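Local coordinates for fibrinogen-binding protein (PDB 3T49), which probably blocks host complement by binding C3b-containing convertases, as a secreted virulence factor of the staphylococcal complement inhibitor (SCIN) family, at residues T11-N14 / K15-V18; K47-F50 / V51-A54. All blocks are in the same frame, centred on the assembly; numbering follows the deposited sequence.

Contact 1 of 2, residues T11-N14 / K15-V18; sequences TLLN and KSNV
Lys15 lays its aliphatic chain back along the last turn of helix 5-13, its CG 3.7 Å from Thr11 O and its NZ 3.9 Å from CG2 of Thr11. The two side chains run alongside each other and point the same way. The lysine is extended through its middle torsions and bends at the last one (chi4 -53°), which brings the ammonium end round to the threonine methyl. A long, flexible residue suits this exposed spot, because its methylenes can cover backbone while the charge stays near solvent.

Beneath it the backbone turns from one helix into the next. Lys15 N donates to Leu12 O at 3.1 Å and Ser16 N to Leu13 O at 3.0 Å; each bond spans three residues, a tighter turn than the i+4 bonding of an alpha-helix. In the conformer described here, Ser16 OG also donates to Leu13 O, in the carbonyl plane and on a lone pair, at 2.7 Å. With OG set between the backbone N and the carbonyl carbon (chi1 61°), serine's short side chain can then give this carbonyl oxygen a second grip.

The join faces two other helices. Leu12 packs on Lys57, Leu60 and Glu61 of helix 50-72, where Tyr64 OH also hydrogen-bonds to Leu12 O, and Leu13 lies against Ala41, Lys42 and Leu45 of helix 28-47, so the break between helices 5-13 and 16-22 rests on both long helices of the bundle.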
loop_
_atom_site.group_PDB
_atom_site.type_symbol
_atom_site.label_atom_id
_atom_site.label_comp_id
_atom_site.label_asym_id
_atom_site.label_seq_id
_atom_site.Cartn_x
_atom_site.Cartn_y
_atom_site.Cartn_z
ATOM N N THR A 11 -6.260 3.406 6.930
ATOM C CA THR A 11 -6.255 4.668 6.190
ATOM C C THR A 11 -5.437 4.510 4.914
ATOM O O THR A 11 -5.852 4.965 3.841
ATOM C CB THR A 11 -5.736 5.797 7.054
ATOM O OG1 THR A 11 -6.691 6.026 8.114
ATOM C CG2 THR A 11 -5.559 7.088 6.259
ATOM N N LEU A 12 -4.282 3.856 5.000
ATOM C CA LEU A 12 -3.476 3.619 3.791
ATOM C C LEU A 12 -4.201 2.707 2.826
ATOM O O LEU A 12 -4.183 2.951 1.607
ATOM C CB LEU A 12 -2.093 3.069 4.141
ATOM C CG LEU A 12 -1.171 4.068 4.804
ATOM C CD1 LEU A 12 -0.049 3.306 5.499
ATOM C CD2 LEU A 12 -0.592 5.077 3.858
ATOM N N LEU A 13 -4.831 1.650 3.336
ATOM C CA LEU A 13 -5.580 0.721 2.483
ATOM C C LEU A 13 -6.714 1.413 1.764
ATOM O O LEU A 13 -7.078 1.039 0.637
ATOM C CB LEU A 13 -6.152 -0.432 3.288
ATOM C CG LEU A 13 -5.203 -1.558 3.557
ATOM C CD1 LEU A 13 -5.904 -2.572 4.504
ATOM C CD2 LEU A 13 -4.808 -2.218 2.206
ATOM N N ASN A 14 -7.275 2.439 2.393
ATOM C CA ASN A 14 -8.417 3.106 1.774
ATOM C C ASN A 14 -8.022 3.849 0.501
ATOM O O ASN A 14 -8.888 4.174 -0.290
ATOM C CB ASN A 14 -9.097 4.076 2.748
ATOM C CG ASN A 14 -9.890 3.366 3.853
ATOM O OD1 ASN A 14 -10.213 2.200 3.751
ATOM N ND2 ASN A 14 -10.196 4.120 4.906
ATOM N N LYS A 15 -6.729 4.109 0.314
ATOM C CA LYS A 15 -6.221 4.732 -0.918
ATOM C C LYS A 15 -5.671 3.733 -1.920
ATOM O O LYS A 15 -5.270 4.120 -3.017
ATOM C CB LYS A 15 -5.104 5.721 -0.585
ATOM C CG LYS A 15 -5.413 6.648 0.546
ATOM C CD LYS A 15 -4.247 7.622 0.748
ATOM C CE LYS A 15 -4.123 8.081 2.208
ATOM N NZ LYS A 15 -5.395 8.617 2.718
ATOM N N SER A 16 -5.632 2.458 -1.577
ATOM C CA SER A 16 -4.923 1.495 -2.420
ATOM C C SER A 16 -5.515 1.297 -3.805
ATOM O O SER A 16 -4.776 1.162 -4.777
ATOM C CB SER A 16 -4.748 0.144 -1.702
ATOM O OG SER A 16 -6.003 -0.458 -1.384
ATOM N N ASN A 17 -6.840 1.257 -3.916
ATOM C CA ASN A 17 -7.424 1.066 -5.250
ATOM C C ASN A 17 -7.227 2.279 -6.163
ATOM O O ASN A 17 -7.018 2.157 -7.352
ATOM C CB ASN A 17 -8.911 0.694 -5.148
ATOM C CG ASN A 17 -9.139 -0.675 -4.520
ATOM O OD1 ASN A 17 -8.489 -1.646 -4.875
ATOM N ND2 ASN A 17 -10.049 -0.741 -3.567
ATOM N N VAL A 18 -7.292 3.467 -5.574
ATOM C CA VAL A 18 -7.017 4.698 -6.281
ATOM C C VAL A 18 -5.573 4.662 -6.811
ATOM O O VAL A 18 -5.305 4.963 -7.982
ATOM C CB VAL A 18 -7.261 5.925 -5.355
ATOM C CG1 VAL A 18 -6.540 7.147 -5.832
ATOM C CG2 VAL A 18 -8.766 6.216 -5.261
#

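Contact 2 of 2, residues K47-F50 / V51-A54; sequences KNDF and VSMA
Asp49 caps the start of helix 50-72 with its carboxylate. OD1 of Asp49 accepts from Ser52 N at 3.1 Å in a nearly straight bond, met from above the carboxylate plane, and more weakly from Val51 N. Asp49 has CG anti to its own backbone N (chi1 178°), and this turns the carboxylate onto the first turn. The other oxygen, OD2 of Asp49, lies 3.0 Å from Ser52 OG, a weak hydrogen bond at most. Aspartate is a natural N-cap, since its short acidic chain can reach amides that have no earlier helical carbonyl to bind.

Alongside the cap, Phe50 and Met53 point the same way. CE of Met53 sits over the centre of one face of the phenyl ring, 3.8 Å from the Phe50 centroid and only 10° off the normal, a CH-pi contact. A bend at chi3 (-75°) carries the methyl there, and the same CE comes 3.7 Å from OD1 of Asn48. The slim, flexible methionine can thus serve both the ring and the interior.

Two i to i+4 backbone bonds build the turn beneath the pair: Met53 N donates to Asp49 O at 2.8 Å, and Ala54 N to Phe50 O at 3.0 Å. Just before the cap, Asn48 takes up a positive phi and ends helix 28-47 in a Schellman motif; asparagine tolerates that conformation better than most residues. Farther out, Met53 packs against Ser5, Ala6 and Leu9 of helix 5-13 and against Ala44 and Leu45 of helix 28-47.

A carboxylate at this end of a helix would be expected to interact favourably with the helix dipole, so capping here probably combines directional bonds to the amides with electrostatic stabilisation of the first turn.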
loop_
_atom_site.group_PDB
_atom_site.type_symbol
_atom_site.label_atom_id
_atom_site.label_comp_id
_atom_site.label_asym_id
_atom_site.label_seq_id
_atom_site.Cartn_x
_atom_site.Cartn_y
_atom_site.Cartn_z
ATOM N N LYS A 47 -5.418 -10.835 11.566
ATOM C CA LYS A 47 -4.699 -11.624 12.572
ATOM C C LYS A 47 -4.195 -10.775 13.752
ATOM O O LYS A 47 -3.569 -11.313 14.687
ATOM C CB LYS A 47 -3.509 -12.345 11.948
ATOM C CG LYS A 47 -3.862 -13.389 10.906
ATOM C CD LYS A 47 -2.589 -14.050 10.366
ATOM C CE LYS A 47 -2.866 -15.026 9.214
ATOM N NZ LYS A 47 -2.620 -14.428 7.864
ATOM N N ASN A 48 -4.398 -9.468 13.655
ATOM C CA ASN A 48 -3.823 -8.508 14.597
ATOM C C ASN A 48 -2.334 -8.698 14.759
ATOM O O ASN A 48 -1.796 -8.663 15.857
ATOM C CB ASN A 48 -4.487 -8.640 15.975
ATOM C CG ASN A 48 -4.460 -7.342 16.754
ATOM O OD1 ASN A 48 -4.539 -6.257 16.202
ATOM N ND2 ASN A 48 -4.394 -7.465 18.078
ATOM N N ASP A 49 -1.646 -8.857 13.624
ATOM C CA ASP A 49 -0.223 -9.138 13.612
ATOM C C ASP A 49 0.496 -7.806 13.467
ATOM O O ASP A 49 0.562 -7.237 12.379
ATOM C CB ASP A 49 0.077 -10.083 12.446
ATOM C CG ASP A 49 1.568 -10.412 12.314
ATOM O OD1 ASP A 49 2.441 -9.710 12.875
ATOM O OD2 ASP A 49 1.851 -11.409 11.612
ATOM N N PHE A 50 1.001 -7.259 14.568
ATOM C CA PHE A 50 1.611 -5.927 14.597
ATOM C C PHE A 50 2.865 -5.861 13.741
ATOM O O PHE A 50 3.136 -4.826 13.168
ATOM C CB PHE A 50 1.930 -5.512 16.042
ATOM C CG PHE A 50 0.739 -5.041 16.796
ATOM C CD1 PHE A 50 -0.129 -5.940 17.387
ATOM C CD2 PHE A 50 0.475 -3.705 16.922
ATOM C CE1 PHE A 50 -1.238 -5.499 18.099
ATOM C CE2 PHE A 50 -0.629 -3.253 17.638
ATOM C CZ PHE A 50 -1.466 -4.151 18.239
ATOM N N VAL A 51 3.612 -6.951 13.661
ATOM C CA VAL A 51 4.863 -6.963 12.895
ATOM C C VAL A 51 4.504 -6.829 11.407
ATOM O O VAL A 51 5.056 -5.957 10.710
ATOM C CB VAL A 51 5.677 -8.239 13.169
ATOM C CG1 VAL A 51 6.874 -8.331 12.257
ATOM C CG2 VAL A 51 6.190 -8.263 14.614
ATOM N N SER A 52 3.523 -7.608 10.939
ATOM C CA SER A 52 3.086 -7.536 9.547
ATOM C C SER A 52 2.376 -6.229 9.281
ATOM O O SER A 52 2.495 -5.691 8.177
ATOM C CB SER A 52 2.202 -8.717 9.203
ATOM O OG SER A 52 2.959 -9.918 9.285
ATOM N N MET A 53 1.620 -5.686 10.238
ATOM C CA MET A 53 0.941 -4.397 10.049
ATOM C C MET A 53 1.982 -3.330 9.821
ATOM O O MET A 53 1.820 -2.494 8.920
ATOM C CB MET A 53 0.006 -4.032 11.230
ATOM C CG MET A 53 -1.250 -4.880 11.247
ATOM S SD MET A 53 -2.545 -4.301 12.403
ATOM C CE MET A 53 -1.920 -4.791 14.011
ATOM N N ALA A 54 3.062 -3.318 10.611
ATOM C CA ALA A 54 4.086 -2.307 10.453
ATOM C C ALA A 54 4.774 -2.425 9.099
ATOM O O ALA A 54 5.030 -1.403 8.445
ATOM C CB ALA A 54 5.104 -2.411 11.607
#

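Both contacts are helix junctions in a small, almost wholly helical chain, and they follow in series: contact 1 passes from helix 5-13 into helix 16-22, and contact 2 passes from helix 28-47 into helix 50-72. Their centres lie about 17 Å apart, and their nearest atoms are about 7 Å apart without touching. Contact 1 is nearer the middle of the molecule, whereas contact 2 lies on the surface at one end of the bundle. Leu45 connects them indirectly, meeting Leu13 of contact 1 and Met53 of contact 2. One junction keeps the chain advancing along the bundle; the other reverses it, so the two junctions play different parts in threading the chain through the bundle.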